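Local coordinates for nickel-dependent hydrogenase large subunit (Allochromatium vinosum, PDB 3MYR), which carries the nickel-iron active centre of a heterodimeric [NiFe] hydrogenase that oxidises molecular hydrogen and passes the electrons to an acceptor, at residues T43-R48 against W54-R59; I96-I101 against Q247-F252; A240-L245 against G446-L451. All coordinates share one frame; numbering follows the deposited sequence.

Interaction 1. Residues T43-R48 against W54-R59; sequences TILKGR and WAFVQR
R48 lies across one face of the F56 ring. R48 CD sits over that face in a CH-pi contact, 4.0 Å from the centroid of the F56 ring. Beyond it F56 CE2 lies over one face of the guanidinium, offset toward its rim, the planes 37° apart. L45 divides its branches: CD2 rests 3.6 Å from F56 CB, while CD1 meets V57 CG1. I44 adds a methyl, CG2, at 4.0 Å from F56 CD2.

Behind this first shell, R48 is tied back to its own segment. Its chain runs extended from CG to NE, and NE donates to I44 O over 2.7 Å, nearly straight at 165°, approaching from above the carbonyl plane. A type II beta turn from L45 to R48, with G47 at its third position, brings R48 back beside I44; both side chains point toward 54-59, while L45 reaches it with its two methyls.

Farther out the small subunit HydA takes over: R48 NH2 forms a salt bridge with D257 of that chain, and W256 of that chain meets the F56 ring. The arrangement is a buried turn between two short helices at the heterodimer interface, following the magnesium ligand E42 and leading towards the nickel-iron site.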
loop_
_atom_site.group_PDB
_atom_site.type_symbol
_atom_site.label_atom_id
_atom_site.label_comp_id
_atom_site.label_asym_id
_atom_site.label_seq_id
_atom_site.Cartn_x
_atom_site.Cartn_y
_atom_site.Cartn_z
ATOM N N THR B 43 -0.318 -1.864 19.593
ATOM C CA THR B 43 -0.081 -1.371 20.941
ATOM C C THR B 43 -0.546 0.063 21.043
ATOM O O THR B 43 -1.208 0.433 22.025
ATOM C CB THR B 43 1.416 -1.454 21.196
ATOM O OG1 THR B 43 1.773 -2.846 21.212
ATOM C CG2 THR B 43 1.823 -0.800 22.544
ATOM N N ILE B 44 -0.316 0.838 19.976
ATOM C CA ILE B 44 -0.798 2.239 19.931
ATOM C C ILE B 44 -2.306 2.367 20.111
ATOM O O ILE B 44 -2.801 3.247 20.860
ATOM C CB ILE B 44 -0.259 2.944 18.692
ATOM C CG1 ILE B 44 1.270 3.108 18.881
ATOM C CG2 ILE B 44 -0.945 4.387 18.460
ATOM C CD1 ILE B 44 2.055 3.392 17.544
ATOM N N LEU B 45 -3.051 1.410 19.571
ATOM C CA LEU B 45 -4.523 1.455 19.691
ATOM C C LEU B 45 -5.115 1.219 21.038
ATOM O O LEU B 45 -6.289 1.529 21.198
ATOM C CB LEU B 45 -5.167 0.395 18.782
ATOM C CG LEU B 45 -5.028 0.651 17.302
ATOM C CD1 LEU B 45 -5.156 -0.654 16.521
ATOM C CD2 LEU B 45 -6.046 1.820 16.850
ATOM N N LYS B 46 -4.430 0.458 21.920
ATOM C CA LYS B 46 -5.052 0.065 23.176
ATOM C C LYS B 46 -5.594 1.305 23.892
ATOM O O LYS B 46 -4.888 2.299 23.979
ATOM C CB LYS B 46 -4.041 -0.625 24.139
ATOM C CG LYS B 46 -3.543 -1.983 23.604
ATOM C CD LYS B 46 -3.481 -3.110 24.663
ATOM C CE LYS B 46 -3.280 -4.489 23.935
ATOM N NZ LYS B 46 -4.005 -5.688 24.566
ATOM N N GLY B 47 -6.813 1.225 24.438
ATOM C CA GLY B 47 -7.358 2.313 25.250
ATOM C C GLY B 47 -8.104 3.332 24.420
ATOM O O GLY B 47 -8.797 4.149 24.973
ATOM N N ARG B 48 -8.026 3.270 23.096
ATOM C CA ARG B 48 -8.616 4.333 22.264
ATOM C C ARG B 48 -10.061 4.026 21.914
ATOM O O ARG B 48 -10.545 2.967 22.255
ATOM C CB ARG B 48 -7.751 4.522 21.011
ATOM C CG ARG B 48 -6.377 5.118 21.405
ATOM C CD ARG B 48 -5.552 5.364 20.130
ATOM N NE ARG B 48 -4.122 5.584 20.444
ATOM C CZ ARG B 48 -3.582 6.776 20.671
ATOM N NH1 ARG B 48 -4.323 7.893 20.637
ATOM N NH2 ARG B 48 -2.276 6.859 20.825
ATOM N N TRP B 54 -10.112 2.924 12.624
ATOM C CA TRP B 54 -9.911 2.810 11.203
ATOM C C TRP B 54 -8.871 3.801 10.739
ATOM O O TRP B 54 -8.111 3.481 9.818
ATOM C CB TRP B 54 -11.173 2.938 10.358
ATOM C CG TRP B 54 -11.694 4.350 10.391
ATOM C CD1 TRP B 54 -12.654 4.852 11.256
ATOM C CD2 TRP B 54 -11.294 5.451 9.572
ATOM N NE1 TRP B 54 -12.845 6.177 11.028
ATOM C CE2 TRP B 54 -12.040 6.587 10.011
ATOM C CE3 TRP B 54 -10.323 5.621 8.552
ATOM C CZ2 TRP B 54 -11.883 7.884 9.441
ATOM C CZ3 TRP B 54 -10.164 6.935 7.977
ATOM C CH2 TRP B 54 -10.922 8.030 8.438
ATOM N N ALA B 55 -8.876 5.011 11.306
ATOM C CA ALA B 55 -7.944 6.071 10.865
ATOM C C ALA B 55 -6.503 5.767 11.244
ATOM O O ALA B 55 -5.599 6.035 10.459
ATOM C CB ALA B 55 -8.345 7.429 11.473
ATOM N N PHE B 56 -6.292 5.158 12.430
ATOM C CA PHE B 56 -4.957 4.627 12.800
ATOM C C PHE B 56 -4.530 3.461 11.917
ATOM O O PHE B 56 -3.410 3.453 11.382
ATOM C CB PHE B 56 -4.931 4.140 14.275
ATOM C CG PHE B 56 -5.028 5.241 15.290
ATOM C CD1 PHE B 56 -6.263 5.899 15.534
ATOM C CD2 PHE B 56 -3.880 5.630 16.026
ATOM C CE1 PHE B 56 -6.360 6.942 16.442
ATOM C CE2 PHE B 56 -3.950 6.692 16.994
ATOM C CZ PHE B 56 -5.206 7.357 17.217
ATOM N N VAL B 57 -5.361 2.425 11.780
ATOM C CA VAL B 57 -4.854 1.240 11.078
ATOM C C VAL B 57 -4.842 1.417 9.545
ATOM O O VAL B 57 -4.092 0.754 8.840
ATOM C CB VAL B 57 -5.592 -0.042 11.446
ATOM C CG1 VAL B 57 -5.392 -0.298 12.926
ATOM C CG2 VAL B 57 -7.126 0.098 11.165
ATOM N N GLN B 58 -5.595 2.364 9.023
ATOM C CA GLN B 58 -5.373 2.657 7.636
ATOM C C GLN B 58 -3.906 3.010 7.356
ATOM O O GLN B 58 -3.358 2.645 6.291
ATOM C CB GLN B 58 -6.296 3.764 7.133
ATOM C CG GLN B 58 -6.172 3.856 5.581
ATOM C CD GLN B 58 -7.197 4.770 4.917
ATOM O OE1 GLN B 58 -7.631 5.811 5.472
ATOM N NE2 GLN B 58 -7.542 4.417 3.704
ATOM N N ARG B 59 -3.287 3.728 8.293
ATOM C CA ARG B 59 -1.880 4.135 8.192
ATOM C C ARG B 59 -0.903 2.990 8.474
ATOM O O ARG B 59 0.305 3.192 8.434
ATOM C CB ARG B 59 -1.580 5.357 9.098
ATOM C CG ARG B 59 -1.892 6.698 8.381
ATOM C CD ARG B 59 -3.418 6.869 8.027
ATOM N NE ARG B 59 -3.702 8.270 7.711
ATOM C CZ ARG B 59 -4.923 8.774 7.576
ATOM N NH1 ARG B 59 -5.978 8.036 7.948
ATOM N NH2 ARG B 59 -5.095 10.028 7.100
#

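Interaction 2. Residues I96-I101 against Q247-F252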
loop_
_atom_site.group_PDB
_atom_site.type_symbol
_atom_site.label_atom_id
_atom_site.label_comp_id
_atom_site.label_asym_id
_atom_site.label_seq_id
_atom_site.Cartn_x
_atom_site.Cartn_y
_atom_site.Cartn_z
ATOM N N ILE B 96 -13.438 -0.568 -3.010
ATOM C CA ILE B 96 -12.547 -1.731 -2.949
ATOM C C ILE B 96 -12.109 -2.142 -4.344
ATOM O O ILE B 96 -10.926 -2.318 -4.598
ATOM C CB ILE B 96 -13.199 -2.950 -2.215
ATOM C CG1 ILE B 96 -13.409 -2.612 -0.755
ATOM C CG2 ILE B 96 -12.376 -4.323 -2.428
ATOM C CD1 ILE B 96 -14.460 -3.586 -0.078
ATOM N N GLY B 97 -13.049 -2.250 -5.273
ATOM C CA GLY B 97 -12.700 -2.615 -6.683
ATOM C C GLY B 97 -11.712 -1.569 -7.241
ATOM O O GLY B 97 -10.698 -1.937 -7.840
ATOM N N ALA B 98 -11.972 -0.285 -7.026
ATOM C CA ALA B 98 -11.056 0.779 -7.548
ATOM C C ALA B 98 -9.678 0.575 -6.953
ATOM O O ALA B 98 -8.652 0.837 -7.635
ATOM C CB ALA B 98 -11.540 2.205 -7.194
ATOM N N GLN B 99 -9.615 0.152 -5.680
ATOM C CA GLN B 99 -8.282 -0.008 -5.039
ATOM C C GLN B 99 -7.501 -1.208 -5.663
ATOM O O GLN B 99 -6.273 -1.155 -5.868
ATOM C CB GLN B 99 -8.460 -0.237 -3.514
ATOM C CG GLN B 99 -7.149 -0.651 -2.809
ATOM C CD GLN B 99 -6.039 0.429 -2.970
ATOM O OE1 GLN B 99 -6.340 1.602 -3.042
ATOM N NE2 GLN B 99 -4.755 0.009 -3.026
ATOM N N TYR B 100 -8.182 -2.358 -5.832
ATOM C CA TYR B 100 -7.584 -3.484 -6.499
ATOM C C TYR B 100 -6.988 -3.098 -7.844
ATOM O O TYR B 100 -5.862 -3.496 -8.182
ATOM C CB TYR B 100 -8.651 -4.558 -6.828
ATOM C CG TYR B 100 -8.720 -5.618 -5.784
ATOM C CD1 TYR B 100 -9.399 -5.390 -4.564
ATOM C CD2 TYR B 100 -8.234 -6.880 -6.041
ATOM C CE1 TYR B 100 -9.574 -6.409 -3.610
ATOM C CE2 TYR B 100 -8.405 -7.900 -5.096
ATOM C CZ TYR B 100 -9.102 -7.693 -3.911
ATOM O OH TYR B 100 -9.272 -8.788 -3.004
ATOM N N ILE B 101 -7.787 -2.427 -8.656
ATOM C CA ILE B 101 -7.370 -2.161 -10.051
ATOM C C ILE B 101 -6.161 -1.218 -10.048
ATOM O O ILE B 101 -5.176 -1.479 -10.688
ATOM C CB ILE B 101 -8.538 -1.607 -10.793
ATOM C CG1 ILE B 101 -9.527 -2.808 -10.940
ATOM C CG2 ILE B 101 -8.138 -1.172 -12.215
ATOM C CD1 ILE B 101 -10.934 -2.269 -11.061
ATOM N N GLN B 247 -15.087 3.454 -16.595
ATOM C CA GLN B 247 -14.768 3.211 -17.979
ATOM C C GLN B 247 -13.275 3.305 -18.304
ATOM O O GLN B 247 -12.755 2.389 -19.012
ATOM C CB GLN B 247 -15.538 4.192 -18.833
ATOM C CG GLN B 247 -15.468 3.990 -20.291
ATOM C CD GLN B 247 -16.548 4.890 -20.962
ATOM O OE1 GLN B 247 -17.635 5.201 -20.352
ATOM N NE2 GLN B 247 -16.229 5.381 -22.173
ATOM N N SER B 248 -12.564 4.351 -17.844
ATOM C CA SER B 248 -11.127 4.293 -18.046
ATOM C C SER B 248 -10.397 3.203 -17.312
ATOM O O SER B 248 -9.370 2.745 -17.786
ATOM C CB SER B 248 -10.357 5.615 -17.945
ATOM O OG SER B 248 -10.948 6.375 -17.017
ATOM N N MET B 249 -10.901 2.766 -16.170
ATOM C CA MET B 249 -10.350 1.568 -15.517
ATOM C C MET B 249 -10.513 0.337 -16.379
ATOM O O MET B 249 -9.529 -0.385 -16.590
ATOM C CB MET B 249 -11.007 1.320 -14.161
ATOM C CG MET B 249 -10.653 2.369 -13.131
ATOM S SD MET B 249 -11.609 1.903 -11.660
ATOM C CE MET B 249 -12.050 3.507 -11.000
ATOM N N ARG B 250 -11.737 0.125 -16.907
ATOM C CA ARG B 250 -12.013 -1.022 -17.745
ATOM C C ARG B 250 -11.087 -1.037 -18.970
ATOM O O ARG B 250 -10.528 -2.085 -19.344
ATOM C CB ARG B 250 -13.465 -1.045 -18.264
ATOM C CG ARG B 250 -13.835 -2.395 -18.918
ATOM C CD ARG B 250 -15.381 -2.586 -18.817
ATOM N NE ARG B 250 -15.835 -3.988 -18.963
ATOM C CZ ARG B 250 -15.977 -4.613 -20.137
ATOM N NH1 ARG B 250 -16.402 -5.861 -20.190
ATOM N NH2 ARG B 250 -15.695 -4.005 -21.274
ATOM N N THR B 251 -10.976 0.092 -19.638
ATOM C CA THR B 251 -10.221 0.147 -20.867
ATOM C C THR B 251 -8.756 -0.176 -20.589
ATOM O O THR B 251 -8.133 -0.894 -21.359
ATOM C CB THR B 251 -10.287 1.580 -21.462
ATOM O OG1 THR B 251 -11.643 1.822 -21.745
ATOM C CG2 THR B 251 -9.535 1.682 -22.843
ATOM N N PHE B 252 -8.192 0.365 -19.508
ATOM C CA PHE B 252 -6.720 0.178 -19.284
ATOM C C PHE B 252 -6.431 -1.281 -18.941
ATOM O O PHE B 252 -5.463 -1.886 -19.461
ATOM C CB PHE B 252 -6.170 1.117 -18.225
ATOM C CG PHE B 252 -4.681 1.271 -18.248
ATOM C CD1 PHE B 252 -3.856 0.424 -17.471
ATOM C CD2 PHE B 252 -4.083 2.208 -19.062
ATOM C CE1 PHE B 252 -2.420 0.557 -17.546
ATOM C CE2 PHE B 252 -2.660 2.334 -19.117
ATOM C CZ PHE B 252 -1.859 1.539 -18.301
#
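Two helices pass with I101 and M249 as their nearest residues, CA atoms 7.3 Å apart, within the bundle of long helices that forms the core of the [NiFe] hydrogenase large subunit. Helix 86-112 supplies A98 and I101, one turn apart on the same flank, and helix 236-265 supplies M249, which reaches across to both. The contact is wholly apolar, and no hydrogen bond joins the two segments.

M249 does most of the work. Its CG stands anti to the carbonyl carbon (chi1 -68°) and chi2 is extended, which carries the sulfur across to the neighbouring helix; the bend at chi3, -144°, then turns the methyl towards A98. I101 points at the M249 helix, and its CD1 comes up beside the sulfur. The interface is small, 135 Å² in all, and other helices share its side chains: V441 of helix 426-456 touches both I101 and M249, and F204 of helix 203-209 touches both A98 and M249. In this buried setting M249 also meets T201 of helix 181-201, and I101 meets W197 of the same helix.

The two approaches that define the contact are both loose van der Waals distances: I101 CD1 lies 4.3 Å from M249 SD, and A98 CB lies 4.1 Å from M249 CE.

Interaction 3. Residues A240-L245 against G446-L451; sequences AEVRNL and GWYDGL
Y448 pushes its ring across to the helix carrying V242 and R243, and nearly all of the contact gathers round that one side chain. The two segments run almost antiparallel, at 166°, with their axes 11.3 Å apart at closest approach. The nearest CA atoms, those of R243 and Y448, are 7.7 Å apart.

The apolar part belongs to V242. Its CG1 sits 3.8 Å from Y448 CE1 and equally near CD1, meeting the ring obliquely. With CG placed anti to the backbone N (chi1 176°), the tyrosine extends away from its own helix and brings its far end up to the partner backbone.

R243 contributes aliphatic contact first. Its CA lies over one face of the ring, and its CB is 3.6 Å from Y448 OH. The arginine chain then bends at chi3, and the guanidinium, turned 77° from the ring plane, brings NH2 to 4.1 Å from Y448 CE2, with that ring carbon over its face. D449 adds an opposite charge nearby, but R243 NH2 and D449 OD1 are 4.7 Å apart and do not make contact.

The polar end of the tyrosine is satisfied just before the first segment: Y448 OH is hydrogen-bonded to L239 O. Replacing Y448 with an alanine would probably open a gap beside V242 and leave L239 O without its hydroxyl partner.

R243 marks the exposed margin of the contact. On the buried side, V242 also packs on F204, I207 and F208 of helix 203-209, while W447 and L451 turn to helix 86-112, so helix 426-456 packs against both helix 236-265 and helix 86-112.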
loop_
_atom_site.group_PDB
_atom_site.type_symbol
_atom_site.label_atom_id
_atom_site.label_comp_id
_atom_site.label_asym_id
_atom_site.label_seq_id
_atom_site.Cartn_x
_atom_site.Cartn_y
_atom_site.Cartn_z
ATOM N N ALA B 240 -21.724 11.365 -12.507
ATOM C CA ALA B 240 -21.280 11.301 -13.912
ATOM C C ALA B 240 -19.776 11.166 -13.948
ATOM O O ALA B 240 -19.265 10.452 -14.768
ATOM C CB ALA B 240 -21.669 12.548 -14.664
ATOM N N GLU B 241 -19.062 11.901 -13.087
ATOM C CA GLU B 241 -17.582 11.743 -13.025
ATOM C C GLU B 241 -17.193 10.307 -12.606
ATOM O O GLU B 241 -16.276 9.721 -13.137
ATOM C CB GLU B 241 -17.007 12.744 -12.000
ATOM C CG GLU B 241 -17.343 14.229 -12.326
ATOM C CD GLU B 241 -16.717 15.242 -11.297
ATOM O OE1 GLU B 241 -15.666 15.835 -11.618
ATOM O OE2 GLU B 241 -17.184 15.345 -10.142
ATOM N N VAL B 242 -17.923 9.729 -11.662
ATOM C CA VAL B 242 -17.605 8.388 -11.213
ATOM C C VAL B 242 -17.780 7.424 -12.400
ATOM O O VAL B 242 -16.957 6.519 -12.629
ATOM C CB VAL B 242 -18.536 7.995 -10.109
ATOM C CG1 VAL B 242 -18.436 6.445 -9.788
ATOM C CG2 VAL B 242 -18.318 8.892 -8.869
ATOM N N ARG B 243 -18.853 7.624 -13.174
ATOM C CA ARG B 243 -19.068 6.735 -14.304
ATOM C C ARG B 243 -17.899 6.752 -15.299
ATOM O O ARG B 243 -17.475 5.718 -15.832
ATOM C CB ARG B 243 -20.327 7.144 -15.055
ATOM C CG ARG B 243 -20.478 6.228 -16.276
ATOM C CD ARG B 243 -21.457 6.841 -17.299
ATOM N NE ARG B 243 -22.808 6.427 -16.928
ATOM C CZ ARG B 243 -23.357 5.258 -17.270
ATOM N NH1 ARG B 243 -22.691 4.353 -18.003
ATOM N NH2 ARG B 243 -24.582 4.981 -16.847
ATOM N N ASN B 244 -17.412 7.941 -15.621
ATOM C CA ASN B 244 -16.286 8.020 -16.566
ATOM C C ASN B 244 -15.029 7.339 -16.027
ATOM O O ASN B 244 -14.262 6.721 -16.780
ATOM C CB ASN B 244 -15.985 9.487 -16.935
ATOM C CG ASN B 244 -16.987 10.036 -17.972
ATOM O OD1 ASN B 244 -17.960 9.381 -18.311
ATOM N ND2 ASN B 244 -16.749 11.240 -18.459
ATOM N N LEU B 245 -14.779 7.475 -14.725
ATOM C CA LEU B 245 -13.566 6.824 -14.142
ATOM C C LEU B 245 -13.645 5.279 -14.265
ATOM O O LEU B 245 -12.661 4.639 -14.575
ATOM C CB LEU B 245 -13.379 7.247 -12.658
ATOM C CG LEU B 245 -13.006 8.714 -12.544
ATOM C CD1 LEU B 245 -13.351 9.257 -11.076
ATOM C CD2 LEU B 245 -11.472 8.871 -12.958
ATOM N N GLY B 446 -21.770 -3.244 -12.328
ATOM C CA GLY B 446 -22.977 -3.783 -11.705
ATOM C C GLY B 446 -23.214 -3.038 -10.388
ATOM O O GLY B 446 -24.342 -2.680 -10.062
ATOM N N TRP B 447 -22.150 -2.727 -9.655
ATOM C CA TRP B 447 -22.377 -2.084 -8.347
ATOM C C TRP B 447 -22.757 -0.619 -8.538
ATOM O O TRP B 447 -23.620 -0.091 -7.811
ATOM C CB TRP B 447 -21.135 -2.136 -7.448
ATOM C CG TRP B 447 -20.686 -3.512 -7.140
ATOM C CD1 TRP B 447 -21.460 -4.573 -6.649
ATOM C CD2 TRP B 447 -19.316 -3.979 -7.149
ATOM N NE1 TRP B 447 -20.628 -5.678 -6.439
ATOM C CE2 TRP B 447 -19.331 -5.345 -6.739
ATOM C CE3 TRP B 447 -18.089 -3.378 -7.460
ATOM C CZ2 TRP B 447 -18.186 -6.115 -6.702
ATOM C CZ3 TRP B 447 -16.944 -4.146 -7.379
ATOM C CH2 TRP B 447 -16.998 -5.493 -6.978
ATOM N N TYR B 448 -22.142 0.023 -9.529
ATOM C CA TYR B 448 -22.496 1.406 -9.871
ATOM C C TYR B 448 -24.002 1.520 -10.279
ATOM O O TYR B 448 -24.765 2.412 -9.768
ATOM C CB TYR B 448 -21.602 1.938 -10.996
ATOM C CG TYR B 448 -21.990 3.349 -11.448
ATOM C CD1 TYR B 448 -21.501 4.454 -10.774
ATOM C CD2 TYR B 448 -22.835 3.564 -12.565
ATOM C CE1 TYR B 448 -21.861 5.760 -11.162
ATOM C CE2 TYR B 448 -23.192 4.860 -12.991
ATOM C CZ TYR B 448 -22.715 5.946 -12.257
ATOM O OH TYR B 448 -23.018 7.224 -12.630
ATOM N N ASP B 449 -24.414 0.653 -11.205
ATOM C CA ASP B 449 -25.800 0.666 -11.661
ATOM C C ASP B 449 -26.711 0.375 -10.484
ATOM O O ASP B 449 -27.812 0.884 -10.414
ATOM C CB ASP B 449 -26.065 -0.410 -12.746
ATOM C CG ASP B 449 -25.366 -0.106 -14.043
ATOM O OD1 ASP B 449 -25.014 1.104 -14.288
ATOM O OD2 ASP B 449 -25.165 -1.077 -14.824
ATOM N N GLY B 450 -26.293 -0.488 -9.580
ATOM C CA GLY B 450 -27.169 -0.843 -8.451
ATOM C C GLY B 450 -27.285 0.341 -7.483
ATOM O O GLY B 450 -28.350 0.558 -6.883
ATOM N N LEU B 451 -26.214 1.128 -7.357
ATOM C CA LEU B 451 -26.235 2.385 -6.563
ATOM C C LEU B 451 -27.203 3.405 -7.179
ATOM O O LEU B 451 -28.062 3.965 -6.477
ATOM C CB LEU B 451 -24.805 2.979 -6.434
ATOM C CG LEU B 451 -24.614 4.279 -5.669
ATOM C CD1 LEU B 451 -25.058 4.187 -4.167
ATOM C CD2 LEU B 451 -23.127 4.727 -5.723
#

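From the N terminus, interaction 1 comes first and is local: only five residues separate its segments, and it closes the short connection between helices 41-44 and 53-58 before the chain enters the long helices. Interaction 2 closes a much longer excursion, bringing helix 236-265 back to helix 86-112. Interaction 3 crosses it, since residues 240-245 fall inside the span closed by interaction 2 and their partner, 446-451, lies beyond it. Both use helix 236-265 on adjoining segments, with centres about 11 Å apart, and so tie three long helices together. Interaction 1 stands apart at the small-subunit interface, its centre about 29 Å from that of interaction 2.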